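Local coordinates for protein cytochrome P450 monooxygenase (Rhodococcus sp. ECU0066, PDB 6KBH) that probably acts as a self-sufficient cytochrome P450 monooxygenase, relaying electrons through FMN and a [2Fe-2S] cluster to a heme within one chain, at residues T170-L175 and H438-W443; E402-L407 and V463-P468; T476-G481 and R495-R500; S646-P651 and A674-D679; H699-V704 and C774-G779. All coordinates share one frame; numbering follows the deposited sequence.

Contact 1: T170-L175 and H438-W443; sequences TGHVDL and HVWVRW
Strands 172-174 and 440-442 run antiparallel, their axes 5.0 Å apart at closest and their N-to-C directions 162° apart. Val-173 and Val-441 form the hydrogen-bonded pair, Val-441 N giving to Val-173 O at 3.1 Å. Strand 418-419 lies beyond 440-442, and the three make a small antiparallel sheet of the P450 fold that joins the strand ahead of helix 175-180 to two strands late in the P450 part. On the Val-173 face, Val-173 CG1 reaches Val-441 CG2 at 3.5 Å, and Leu-175 follows toward helix 284-300. At one end the Trp-443 ring lies flat against the backbone, a CH-pi contact with Gly-171 CA 3.4 Å from its six-membered centroid. At the other end Asp-174 CB sits over one face of the Trp-440 six-membered ring, 3.4 Å from its centroid. Asp-174, N-cap of helix 175-180, has CG anti to the backbone N (chi1 172°): OD1 takes the N-H of Val-439 at 2.8 Å, while OD2 receives a weak bond from His-438 ND1 at 3.1 Å and caps Asp-177 N. Three N-H donors, one at the helix start, would probably favour the ionised carboxylate, whose bonds tie strand, helix and the loop at His-438 together.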
# COMPACT_ATOMS: atom_id res chain seq x y z
N THR A 170 4.72 -6.77 -33.91
CA THR A 170 3.92 -6.03 -34.88
C THR A 170 4.24 -4.54 -34.89
O THR A 170 4.09 -3.88 -35.93
CB THR A 170 2.43 -6.23 -34.59
OG1 THR A 170 2.09 -5.61 -33.35
CG2 THR A 170 2.09 -7.71 -34.52
N GLY A 171 4.67 -3.98 -33.76
CA GLY A 171 4.80 -2.55 -33.64
C GLY A 171 3.49 -1.81 -33.50
O GLY A 171 3.48 -0.57 -33.57
N HIS A 172 2.38 -2.52 -33.31
CA HIS A 172 1.05 -1.93 -33.38
C HIS A 172 0.05 -2.91 -32.80
O HIS A 172 -0.00 -4.07 -33.24
CB HIS A 172 0.71 -1.58 -34.84
CG HIS A 172 -0.76 -1.47 -35.11
ND1 HIS A 172 -1.51 -2.54 -35.55
CD2 HIS A 172 -1.61 -0.42 -35.03
CE1 HIS A 172 -2.76 -2.15 -35.72
NE2 HIS A 172 -2.85 -0.87 -35.41
N VAL A 173 -0.73 -2.46 -31.82
CA VAL A 173 -1.67 -3.34 -31.12
C VAL A 173 -2.69 -2.46 -30.41
O VAL A 173 -2.37 -1.35 -29.99
CB VAL A 173 -0.94 -4.28 -30.14
CG1 VAL A 173 -0.07 -3.49 -29.19
CG2 VAL A 173 -1.92 -5.13 -29.35
N ASP A 174 -3.92 -2.96 -30.29
CA ASP A 174 -4.84 -2.47 -29.28
C ASP A 174 -4.56 -3.25 -28.01
O ASP A 174 -4.89 -4.44 -27.92
CB ASP A 174 -6.30 -2.62 -29.68
CG ASP A 174 -7.24 -2.29 -28.54
OD1 ASP A 174 -7.05 -1.22 -27.92
OD2 ASP A 174 -8.16 -3.09 -28.25
N LEU A 175 -3.96 -2.58 -27.03
CA LEU A 175 -3.65 -3.25 -25.78
C LEU A 175 -4.91 -3.84 -25.14
O LEU A 175 -4.89 -4.98 -24.67
CB LEU A 175 -2.95 -2.28 -24.83
CG LEU A 175 -1.59 -1.70 -25.24
CD1 LEU A 175 -1.08 -0.69 -24.22
CD2 LEU A 175 -0.57 -2.81 -25.44
N HIS A 438 -10.63 1.08 -26.35
CA HIS A 438 -9.36 0.71 -26.97
C HIS A 438 -8.29 1.70 -26.54
O HIS A 438 -8.56 2.87 -26.29
CB HIS A 438 -9.45 0.70 -28.50
CG HIS A 438 -10.59 -0.11 -29.03
ND1 HIS A 438 -10.69 -1.47 -28.83
CD2 HIS A 438 -11.67 0.25 -29.76
CE1 HIS A 438 -11.80 -1.91 -29.41
NE2 HIS A 438 -12.40 -0.89 -29.98
N VAL A 439 -7.06 1.20 -26.48
CA VAL A 439 -5.87 2.04 -26.44
C VAL A 439 -4.94 1.51 -27.53
O VAL A 439 -4.60 0.32 -27.56
CB VAL A 439 -5.21 2.07 -25.05
CG1 VAL A 439 -4.25 0.93 -24.80
CG2 VAL A 439 -4.52 3.41 -24.81
N TRP A 440 -4.62 2.37 -28.50
CA TRP A 440 -3.86 1.97 -29.68
C TRP A 440 -2.43 2.48 -29.53
O TRP A 440 -2.22 3.68 -29.34
CB TRP A 440 -4.50 2.52 -30.96
CG TRP A 440 -5.83 1.88 -31.28
CD1 TRP A 440 -7.07 2.42 -31.06
CD2 TRP A 440 -6.05 0.60 -31.88
NE1 TRP A 440 -8.04 1.55 -31.49
CE2 TRP A 440 -7.45 0.42 -31.99
CE3 TRP A 440 -5.21 -0.42 -32.32
CZ2 TRP A 440 -8.02 -0.73 -32.53
CZ3 TRP A 440 -5.77 -1.57 -32.86
CH2 TRP A 440 -7.16 -1.71 -32.96
N VAL A 441 -1.47 1.57 -29.61
CA VAL A 441 -0.08 1.89 -29.32
C VAL A 441 0.80 1.41 -30.46
O VAL A 441 0.60 0.31 -31.00
CB VAL A 441 0.38 1.27 -27.98
CG1 VAL A 441 -0.39 1.89 -26.83
CG2 VAL A 441 0.18 -0.22 -27.99
N ARG A 442 1.76 2.24 -30.83
CA ARG A 442 2.80 1.91 -31.80
C ARG A 442 4.13 1.74 -31.08
O ARG A 442 4.33 2.24 -29.97
CB ARG A 442 2.92 3.00 -32.87
CG ARG A 442 3.58 4.25 -32.33
CD ARG A 442 4.08 5.20 -33.41
NE ARG A 442 3.08 5.50 -34.42
CZ ARG A 442 2.66 6.73 -34.70
NH1 ARG A 442 3.14 7.77 -34.04
NH2 ARG A 442 1.74 6.92 -35.64
N TRP A 443 5.04 1.02 -31.72
CA TRP A 443 6.43 0.96 -31.29
C TRP A 443 7.27 0.45 -32.45
O TRP A 443 6.75 -0.05 -33.45
CB TRP A 443 6.61 0.08 -30.05
CG TRP A 443 6.48 -1.39 -30.31
CD1 TRP A 443 7.49 -2.27 -30.59
CD2 TRP A 443 5.27 -2.15 -30.30
NE1 TRP A 443 6.97 -3.54 -30.76
CE2 TRP A 443 5.61 -3.48 -30.59
CE3 TRP A 443 3.93 -1.83 -30.08
CZ2 TRP A 443 4.66 -4.49 -30.66
CZ3 TRP A 443 3.00 -2.83 -30.15
CH2 TRP A 443 3.36 -4.14 -30.44

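Contact 2: E402-L407 and V463-P468; sequences EIQIFL and VKIGEP
Gln-404 and Ile-405 belong to helix 396-413, the L helix of the P450 fold, which follows the heme ligand Cys-393. They meet Val-463 to Ile-465 in the irregular chain that leads from the P450 part toward the flavin part of the molecule. The touch is small and comes mostly from side-chain ends. Ile-405 and Val-463 cross at about a right angle: CG2 of Val-463 faces the outer branch of the isoleucine, 3.8 Å from Ile-405 CG1 and equally far from Ile-405 CD1. Ile-405 has CG1 anti to its carbonyl carbon (chi1 -45°), which turns this branch to the valine. Gln-404 points at the linker and is extended past CG, with CD anti to CA (chi2 164°). Its terminal amide lies against the linker backbone, Gln-404 CD being 3.5 Å from Lys-464 O. Ile-465 is directed at the helix and slants across the glutamine, its CG2 4.1 Å from Gln-404 CD. The Lys-464 amine leads away from the helix. At the start of the linker segment, Val-463 N is hydrogen-bonded to Glu-153 OE2. Val-463 and Ile-465 also rest on Met-401, one turn back along helix 396-413. Behind the contact Gln-404 leans on Ile-315 and Pro-316 of helix 315-325, Phe-406 touches helices 183-192 and 284-300, and a backbone hydrogen bond between Gly-466 and Ala-731 joins the linker to the [2Fe-2S] part.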
# COMPACT_ATOMS: atom_id res chain seq x y z
N GLU A 402 -1.70 -7.36 -10.06
CA GLU A 402 -1.96 -7.54 -11.48
C GLU A 402 -1.50 -6.33 -12.29
O GLU A 402 -0.83 -6.48 -13.32
CB GLU A 402 -3.46 -7.76 -11.67
CG GLU A 402 -3.82 -8.82 -12.63
CD GLU A 402 -5.25 -9.21 -12.47
OE1 GLU A 402 -5.85 -8.91 -11.41
OE2 GLU A 402 -5.81 -9.78 -13.41
N ILE A 403 -1.87 -5.13 -11.85
CA ILE A 403 -1.47 -3.92 -12.55
C ILE A 403 0.04 -3.78 -12.53
O ILE A 403 0.68 -3.48 -13.55
CB ILE A 403 -2.15 -2.69 -11.94
CG1 ILE A 403 -3.67 -2.81 -12.04
CG2 ILE A 403 -1.69 -1.43 -12.65
CD1 ILE A 403 -4.18 -2.78 -13.44
N GLN A 404 0.65 -3.99 -11.36
CA GLN A 404 2.09 -3.81 -11.20
C GLN A 404 2.89 -4.65 -12.19
O GLN A 404 3.90 -4.18 -12.72
CB GLN A 404 2.50 -4.15 -9.78
CG GLN A 404 2.58 -2.96 -8.85
CD GLN A 404 2.61 -3.40 -7.42
OE1 GLN A 404 1.58 -3.76 -6.87
NE2 GLN A 404 3.79 -3.42 -6.82
N ILE A 405 2.48 -5.89 -12.43
CA ILE A 405 3.21 -6.75 -13.35
C ILE A 405 2.89 -6.42 -14.81
O ILE A 405 3.79 -6.45 -15.67
CB ILE A 405 2.96 -8.24 -13.03
CG1 ILE A 405 3.05 -8.49 -11.54
CG2 ILE A 405 4.01 -9.08 -13.68
CD1 ILE A 405 2.26 -9.68 -11.08
N PHE A 406 1.62 -6.17 -15.12
CA PHE A 406 1.28 -5.63 -16.42
C PHE A 406 2.21 -4.48 -16.77
O PHE A 406 2.82 -4.44 -17.85
CB PHE A 406 -0.16 -5.14 -16.47
CG PHE A 406 -1.22 -6.19 -16.27
CD1 PHE A 406 -0.92 -7.54 -16.42
CD2 PHE A 406 -2.52 -5.83 -15.98
CE1 PHE A 406 -1.91 -8.49 -16.25
CE2 PHE A 406 -3.51 -6.78 -15.81
CZ PHE A 406 -3.20 -8.11 -15.95
N LEU A 407 2.32 -3.53 -15.85
CA LEU A 407 3.12 -2.34 -16.05
C LEU A 407 4.60 -2.57 -15.81
O LEU A 407 5.39 -1.64 -16.01
CB LEU A 407 2.61 -1.21 -15.15
CG LEU A 407 3.17 0.20 -15.40
CD1 LEU A 407 2.90 0.64 -16.84
CD2 LEU A 407 2.64 1.20 -14.40
N VAL A 463 6.57 -8.21 -6.49
CA VAL A 463 5.43 -7.34 -6.24
C VAL A 463 5.56 -6.71 -4.85
O VAL A 463 6.10 -7.31 -3.91
CB VAL A 463 4.14 -8.16 -6.37
CG1 VAL A 463 2.95 -7.43 -5.79
CG2 VAL A 463 3.88 -8.49 -7.84
N LYS A 464 5.09 -5.47 -4.73
CA LYS A 464 4.92 -4.83 -3.43
C LYS A 464 3.50 -4.29 -3.34
O LYS A 464 3.16 -3.30 -4.00
CB LYS A 464 5.95 -3.72 -3.21
CG LYS A 464 7.33 -4.28 -2.93
CD LYS A 464 8.23 -3.32 -2.19
CE LYS A 464 9.53 -4.03 -1.82
NZ LYS A 464 9.32 -5.20 -0.92
N ILE A 465 2.67 -4.95 -2.53
CA ILE A 465 1.27 -4.59 -2.37
C ILE A 465 0.92 -4.60 -0.89
O ILE A 465 1.57 -5.28 -0.08
CB ILE A 465 0.31 -5.54 -3.13
CG1 ILE A 465 0.56 -7.00 -2.73
CG2 ILE A 465 0.42 -5.33 -4.61
CD1 ILE A 465 -0.04 -8.01 -3.65
N GLY A 466 -0.12 -3.85 -0.54
CA GLY A 466 -0.60 -3.79 0.81
C GLY A 466 0.09 -2.78 1.70
O GLY A 466 -0.21 -2.72 2.89
N GLU A 467 1.02 -1.99 1.16
CA GLU A 467 1.73 -1.02 1.96
C GLU A 467 1.29 0.39 1.60
O GLU A 467 1.12 0.70 0.41
CB GLU A 467 3.24 -1.16 1.77
CG GLU A 467 3.76 -2.59 1.93
CD GLU A 467 5.10 -2.81 1.26
OE1 GLU A 467 5.68 -1.84 0.73
OE2 GLU A 467 5.58 -3.97 1.26
N PRO A 468 1.08 1.27 2.58
CA PRO A 468 0.70 2.65 2.26
C PRO A 468 1.78 3.34 1.45
O PRO A 468 2.95 2.97 1.48
CB PRO A 468 0.53 3.30 3.64
CG PRO A 468 0.33 2.16 4.59
CD PRO A 468 1.14 1.04 4.03

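Contact 3: T476-G481 and R495-R500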
# COMPACT_ATOMS: atom_id res chain seq x y z
N THR A 476 16.16 6.05 -5.34
CA THR A 476 17.07 5.00 -5.80
C THR A 476 18.41 5.66 -6.09
O THR A 476 18.60 6.27 -7.15
CB THR A 476 16.51 4.28 -7.01
OG1 THR A 476 16.87 4.99 -8.20
CG2 THR A 476 14.99 4.19 -6.91
N MET A 477 19.33 5.55 -5.14
CA MET A 477 20.65 6.13 -5.31
C MET A 477 21.60 5.12 -5.95
O MET A 477 21.31 3.93 -6.08
CB MET A 477 21.21 6.62 -3.97
CG MET A 477 20.43 7.75 -3.32
SD MET A 477 20.66 7.75 -1.54
CE MET A 477 21.52 9.26 -1.33
N ALA A 478 22.77 5.63 -6.34
CA ALA A 478 23.80 4.83 -6.98
C ALA A 478 25.02 4.78 -6.08
O ALA A 478 25.33 5.74 -5.37
CB ALA A 478 24.18 5.39 -8.35
N VAL A 479 25.70 3.64 -6.10
CA VAL A 479 26.92 3.45 -5.31
C VAL A 479 28.10 3.92 -6.15
O VAL A 479 28.44 3.30 -7.17
CB VAL A 479 27.08 1.99 -4.87
CG1 VAL A 479 26.87 1.02 -6.03
CG2 VAL A 479 28.44 1.78 -4.23
N SER A 480 28.73 5.01 -5.72
CA SER A 480 29.87 5.56 -6.44
C SER A 480 31.21 5.03 -5.95
O SER A 480 32.21 5.19 -6.66
CB SER A 480 29.87 7.09 -6.33
OG SER A 480 29.91 7.49 -4.97
N GLY A 481 31.26 4.41 -4.77
CA GLY A 481 32.51 3.89 -4.27
C GLY A 481 32.40 2.97 -3.08
O GLY A 481 31.58 3.19 -2.18
N ARG A 495 25.24 7.94 -4.11
CA ARG A 495 24.99 9.12 -4.93
C ARG A 495 23.54 9.16 -5.38
O ARG A 495 22.99 8.14 -5.82
CB ARG A 495 25.88 9.10 -6.18
CG ARG A 495 27.32 9.45 -5.94
CD ARG A 495 27.46 10.92 -5.67
NE ARG A 495 28.70 11.19 -4.98
CZ ARG A 495 29.87 11.50 -5.55
NH1 ARG A 495 29.98 11.61 -6.86
NH2 ARG A 495 30.92 11.70 -4.77
N ASP A 496 22.92 10.35 -5.33
CA ASP A 496 21.58 10.52 -5.88
C ASP A 496 21.69 10.78 -7.38
O ASP A 496 22.32 11.75 -7.81
CB ASP A 496 20.83 11.67 -5.19
CG ASP A 496 19.40 11.88 -5.75
OD1 ASP A 496 19.01 11.21 -6.73
OD2 ASP A 496 18.67 12.73 -5.20
N THR A 497 21.03 9.92 -8.16
CA THR A 497 21.05 10.01 -9.61
C THR A 497 20.15 11.12 -10.14
O THR A 497 20.42 11.66 -11.22
CB THR A 497 20.62 8.67 -10.21
OG1 THR A 497 19.19 8.57 -10.14
CG2 THR A 497 21.22 7.54 -9.40
N SER A 498 19.09 11.47 -9.41
CA SER A 498 18.23 12.57 -9.82
C SER A 498 19.03 13.85 -10.02
O SER A 498 18.72 14.66 -10.90
CB SER A 498 17.12 12.81 -8.79
OG SER A 498 17.62 13.54 -7.68
N GLY A 499 20.07 14.04 -9.21
CA GLY A 499 20.83 15.26 -9.18
C GLY A 499 20.31 16.29 -8.20
O GLY A 499 21.03 17.24 -7.87
N ARG A 500 19.09 16.11 -7.70
CA ARG A 500 18.44 17.12 -6.87
C ARG A 500 18.73 16.85 -5.39
O ARG A 500 18.61 15.70 -4.94
CB ARG A 500 16.95 17.15 -7.14
CG ARG A 500 16.61 16.74 -8.57
CD ARG A 500 16.96 17.84 -9.57
NE ARG A 500 17.35 17.31 -10.88
CZ ARG A 500 17.71 18.06 -11.91
NH1 ARG A 500 17.73 19.38 -11.81
NH2 ARG A 500 18.05 17.49 -13.06
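Ala-478 N gives its hydrogen to Arg-495 O at 2.6 Å, nearly straight at 170° and in the carbonyl plane. The return bond, Arg-495 N to Ala-478 O, closes the ring of an antiparallel hydrogen-bonded pair. The two strands are the arms of the hairpin 475-486 and 489-496 in the FAD-binding FR-type domain, a beta-barrel fold that here serves FMN. Ala-478 and Arg-495 share one face of the sheet. There Ala-478 CB touches Thr-497 CG2 at 3.8 Å. Arg-495 is bent at chi2 (-73°), which folds CD back from an extended course. Its CG lies 3.4 Å from Ser-480 OG, and that hydroxyl stands above one face of the guanidinium, offset toward the rim; its hydrogen bond goes to Thr-493 O. On the other face Met-477 presents CG to Asp-496 CA at 3.9 Å. As the arm at 495-496 ends, Asp-496 OD1 accepts from Ser-498 N at 2.7 Å, an Asx turn, and Ser-498 OG accepts from Arg-500 N at 3.0 Å, an ST turn, two successive turns that take the chain out of the strand. Around the hairpin, Met-477 packs on Phe-534 of strand 533-536, on Val-563 of strand 560-567 and on Leu-502. Strand 560-567 pairs with the far edge of 475-486, while Thr-476 touches Asp-311 and Ser-313 of the loop after helix 302-310.

Contact 4: S646-P651 and A674-D679; sequences SLFADP and AHWPDD
Trp-676 lies between Phe-648 and Pro-651, which stand on opposite sides of its ring plane. The site is at one end of the five-stranded parallel sheet of the Rossmann-like domain, of the NAD-binding ferredoxin-reductase type, where the loop after helix 644-647 meets the loop after helix 663-672; the two lead into the neighbouring strands 655-661 and 681-685. In Trp-676 a chi1 of -65° sets CG anti to the carbonyl carbon; from there the indole reaches the other loop. Pro-651 covers one face: its CB is 3.4 Å from the centroid of the six-membered ring, a CH-pi contact displaced toward the rim on the side of CD2 and CE3. Pro-651 CA lies beside it over the same face, 3.5 Å from Trp-676 CZ2. On the other side Phe-648 directs its edge to the indole in an offset edge-to-face pair, the ring centroids 5.9 Å apart and the planes at 63°. CB of Phe-648 closes in as well, 3.7 Å from Trp-676 CZ2. Phe-648 also rests on Val-657, and Trp-676 on Thr-655, both of strand 655-661. An alanine in place of Trp-676 would probably open a gap between Phe-648 and Pro-651 and leave the carbonyl of Phe-648 without its indole donor. His-675 points toward the same loop, its ND1 3.8 Å from Ala-649 O. The polar link is weak: Trp-676 NE1 gives its hydrogen to Phe-648 O in the plane of the indole, at 3.3 Å and 158°.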
# COMPACT_ATOMS: atom_id res chain seq x y z
N SER A 646 34.63 2.54 36.69
CA SER A 646 35.51 3.66 37.02
C SER A 646 35.02 4.96 36.39
O SER A 646 34.91 5.98 37.08
CB SER A 646 36.94 3.35 36.56
OG SER A 646 37.25 1.98 36.76
N LEU A 647 34.73 4.93 35.09
CA LEU A 647 34.42 6.15 34.35
C LEU A 647 33.22 6.88 34.95
O LEU A 647 33.25 8.10 35.14
CB LEU A 647 34.15 5.82 32.89
CG LEU A 647 35.29 5.78 31.88
CD1 LEU A 647 34.67 5.35 30.59
CD2 LEU A 647 35.92 7.14 31.73
N PHE A 648 32.15 6.14 35.23
CA PHE A 648 30.90 6.69 35.73
C PHE A 648 30.75 6.46 37.23
O PHE A 648 29.63 6.26 37.74
CB PHE A 648 29.72 6.11 34.94
CG PHE A 648 29.94 6.15 33.44
CD1 PHE A 648 30.80 5.26 32.82
CD2 PHE A 648 29.29 7.09 32.65
CE1 PHE A 648 31.02 5.31 31.45
CE2 PHE A 648 29.50 7.15 31.28
CZ PHE A 648 30.36 6.25 30.68
N ALA A 649 31.88 6.51 37.94
CA ALA A 649 31.92 6.30 39.38
C ALA A 649 30.93 7.19 40.10
O ALA A 649 30.15 6.73 40.94
CB ALA A 649 33.34 6.54 39.90
N ASP A 650 30.93 8.49 39.79
CA ASP A 650 29.88 9.33 40.34
C ASP A 650 29.60 10.50 39.42
O ASP A 650 30.52 11.05 38.81
CB ASP A 650 30.23 9.81 41.76
CG ASP A 650 29.39 9.11 42.81
OD1 ASP A 650 28.43 8.42 42.41
OD2 ASP A 650 29.68 9.25 44.02
N PRO A 651 28.34 10.92 39.33
CA PRO A 651 27.89 11.77 38.23
C PRO A 651 28.24 13.24 38.43
O PRO A 651 28.76 13.66 39.47
CB PRO A 651 26.37 11.57 38.25
CG PRO A 651 26.07 11.30 39.68
CD PRO A 651 27.22 10.50 40.20
N ALA A 674 23.35 3.67 36.22
CA ALA A 674 22.10 3.69 36.98
C ALA A 674 22.14 4.73 38.09
O ALA A 674 21.09 5.24 38.50
CB ALA A 674 21.82 2.30 37.57
N HIS A 675 23.33 5.09 38.57
CA HIS A 675 23.49 6.06 39.65
C HIS A 675 23.04 7.46 39.25
O HIS A 675 22.83 8.30 40.13
CB HIS A 675 24.95 6.15 40.11
CG HIS A 675 25.62 4.83 40.34
ND1 HIS A 675 26.88 4.74 40.89
CD2 HIS A 675 25.22 3.55 40.11
CE1 HIS A 675 27.23 3.47 40.98
NE2 HIS A 675 26.24 2.73 40.51
N TRP A 676 22.90 7.73 37.96
CA TRP A 676 22.84 9.08 37.44
C TRP A 676 21.40 9.56 37.36
O TRP A 676 20.46 8.79 37.59
CB TRP A 676 23.51 9.12 36.06
CG TRP A 676 24.98 8.83 36.12
CD1 TRP A 676 25.58 7.72 36.63
CD2 TRP A 676 26.04 9.66 35.63
NE1 TRP A 676 26.95 7.81 36.51
CE2 TRP A 676 27.26 9.00 35.90
CE3 TRP A 676 26.08 10.92 35.01
CZ2 TRP A 676 28.49 9.54 35.56
CZ3 TRP A 676 27.32 11.45 34.68
CH2 TRP A 676 28.50 10.76 34.95
N PRO A 677 21.18 10.86 37.08
CA PRO A 677 19.82 11.33 36.77
C PRO A 677 19.18 10.54 35.63
O PRO A 677 19.88 9.82 34.91
CB PRO A 677 20.03 12.80 36.41
CG PRO A 677 21.23 13.20 37.21
CD PRO A 677 22.12 11.99 37.25
N ASP A 678 17.87 10.68 35.46
CA ASP A 678 17.12 9.72 34.66
C ASP A 678 17.37 9.87 33.16
O ASP A 678 17.66 8.89 32.47
CB ASP A 678 15.63 9.83 34.97
CG ASP A 678 15.27 9.13 36.27
OD1 ASP A 678 16.11 8.37 36.77
OD2 ASP A 678 14.15 9.35 36.78
N ASP A 679 17.28 11.10 32.64
CA ASP A 679 17.42 11.33 31.21
C ASP A 679 18.88 11.49 30.78
O ASP A 679 19.16 12.14 29.76
CB ASP A 679 16.60 12.56 30.79
CG ASP A 679 15.80 12.32 29.52
OD1 ASP A 679 16.11 11.35 28.80
OD2 ASP A 679 14.87 13.10 29.25

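Contact 5: H699-V704 and C774-G779; sequences HGFDVV and CSRACG
Phe-701 meets Ala-777 face-on where strand 701-705 of the beta-grasp fold, the ferredoxin-like [2Fe-2S] domain, faces the short strand 776-777. Its CB is 3.6 Å from Gly-779 O. The chi1 of 56° sets CG between the backbone N and the carbonyl carbon, and CG then lies 3.4 Å from Ala-777 CB. That methyl sits over the middle of the ring, a CH-pi contact of doubtful exact spacing. Farther out, CE1 passes Arg-776 CB at 3.9 Å, and at the tip CZ is 3.3 Å from Ala-777 N. Val-714 of strand 710-714 also touches the Phe-701 side chain, and Ala-777 packs on Leu-782. Trimming Phe-701 to an alanine would probably leave the Ala-777 methyl without its aromatic cover and open a gap beside Arg-776. Arg-776, three residues past the cluster ligand Cys-773, makes a weak hydrogen bond from NH2 to Ala-715 O. Beside the phenyl ring, His-699 brings its imidazole edge to Gly-779. Two bonds at one ring nitrogen exclude each other for a single proton state: His-699 NE2 could donate to Gly-779 O at 2.9 Å, or accept from Gly-779 N at 3.2 Å, this N lying in the ring plane.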
# COMPACT_ATOMS: atom_id res chain seq x y z
N HIS A 699 -2.63 -11.18 26.91
CA HIS A 699 -4.07 -11.21 26.74
C HIS A 699 -4.64 -10.59 25.48
O HIS A 699 -4.19 -9.56 25.07
CB HIS A 699 -4.74 -10.51 27.88
CG HIS A 699 -4.56 -9.03 27.87
ND1 HIS A 699 -3.34 -8.42 28.03
CD2 HIS A 699 -5.46 -8.03 27.80
CE1 HIS A 699 -3.49 -7.12 28.03
NE2 HIS A 699 -4.76 -6.85 27.89
N GLY A 700 -5.64 -11.20 24.89
CA GLY A 700 -6.21 -10.64 23.69
C GLY A 700 -7.06 -9.42 24.00
O GLY A 700 -7.40 -9.12 25.15
N PHE A 701 -7.39 -8.69 22.94
CA PHE A 701 -8.20 -7.48 23.08
C PHE A 701 -8.78 -7.12 21.72
O PHE A 701 -8.50 -7.76 20.71
CB PHE A 701 -7.38 -6.32 23.66
CG PHE A 701 -6.14 -5.97 22.88
CD1 PHE A 701 -4.95 -6.66 23.09
CD2 PHE A 701 -6.16 -4.94 21.95
CE1 PHE A 701 -3.81 -6.33 22.38
CE2 PHE A 701 -5.02 -4.61 21.24
CZ PHE A 701 -3.84 -5.30 21.45
N ASP A 702 -9.62 -6.10 21.72
CA ASP A 702 -10.20 -5.55 20.50
C ASP A 702 -9.50 -4.25 20.15
O ASP A 702 -9.20 -3.44 21.03
CB ASP A 702 -11.70 -5.30 20.66
CG ASP A 702 -12.53 -6.50 20.25
OD1 ASP A 702 -12.02 -7.34 19.48
OD2 ASP A 702 -13.70 -6.59 20.68
N VAL A 703 -9.23 -4.05 18.86
CA VAL A 703 -8.75 -2.77 18.35
C VAL A 703 -9.74 -2.29 17.29
O VAL A 703 -10.05 -3.02 16.34
CB VAL A 703 -7.31 -2.87 17.80
CG1 VAL A 703 -7.15 -4.05 16.86
CG2 VAL A 703 -6.92 -1.59 17.11
N VAL A 704 -10.24 -1.07 17.47
CA VAL A 704 -11.22 -0.48 16.56
C VAL A 704 -10.55 0.58 15.71
O VAL A 704 -9.74 1.38 16.21
CB VAL A 704 -12.44 0.11 17.30
CG1 VAL A 704 -12.08 1.47 17.98
CG2 VAL A 704 -13.61 0.27 16.31
N CYS A 774 4.85 -5.15 17.65
CA CYS A 774 5.24 -5.73 18.93
C CYS A 774 4.47 -5.15 20.12
O CYS A 774 4.24 -5.85 21.10
CB CYS A 774 6.74 -5.57 19.14
SG CYS A 774 7.34 -3.87 19.04
N SER A 775 4.09 -3.88 20.04
CA SER A 775 3.34 -3.26 21.13
C SER A 775 1.92 -3.81 21.18
O SER A 775 1.39 -4.33 20.20
CB SER A 775 3.33 -1.74 20.99
OG SER A 775 4.62 -1.20 21.17
N ARG A 776 1.29 -3.69 22.35
CA ARG A 776 -0.06 -4.20 22.55
C ARG A 776 -0.88 -3.25 23.41
O ARG A 776 -0.47 -2.14 23.73
CB ARG A 776 -0.12 -5.55 23.26
CG ARG A 776 0.60 -6.71 22.66
CD ARG A 776 0.15 -7.93 23.44
NE ARG A 776 -0.67 -8.82 22.62
CZ ARG A 776 -0.16 -9.61 21.68
NH1 ARG A 776 1.15 -9.62 21.47
NH2 ARG A 776 -0.96 -10.40 20.98
N ALA A 777 -2.05 -3.77 23.78
CA ALA A 777 -2.90 -3.20 24.81
C ALA A 777 -2.47 -3.65 26.19
O ALA A 777 -2.24 -4.84 26.43
CB ALA A 777 -4.34 -3.64 24.60
N CYS A 778 -2.36 -2.70 27.11
CA CYS A 778 -2.63 -2.98 28.51
C CYS A 778 -4.11 -2.69 28.69
O CYS A 778 -4.52 -1.53 28.80
CB CYS A 778 -1.74 -2.15 29.43
SG CYS A 778 -1.56 -0.44 28.93
N GLY A 779 -4.93 -3.74 28.68
CA GLY A 779 -6.36 -3.55 28.79
C GLY A 779 -7.18 -4.15 27.66
O GLY A 779 -6.71 -5.01 26.92

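How the contacts relate
Contacts 1 and 2 belong to the P450 part and interlock along the chain, centres 23 Å apart, with helix 284-300 behind both. The second arm of contact 2 is linker, at the junction of heme and reductase parts, with contact 3 about 25 Å away, centre to centre, in the flavin barrel. Contacts 3, 4 and 5 follow in series, in the barrel, the Rossmann-like domain and the [2Fe-2S] domain. Contacts 1 and 4 are farthest apart (centres 73 Å), yet the centre of contact 5 is only about 31 Å from that of contact 2: the chain turns back, bringing the iron-sulfur domain near the P450, consistent with electrons passing from FMN through the cluster to the heme.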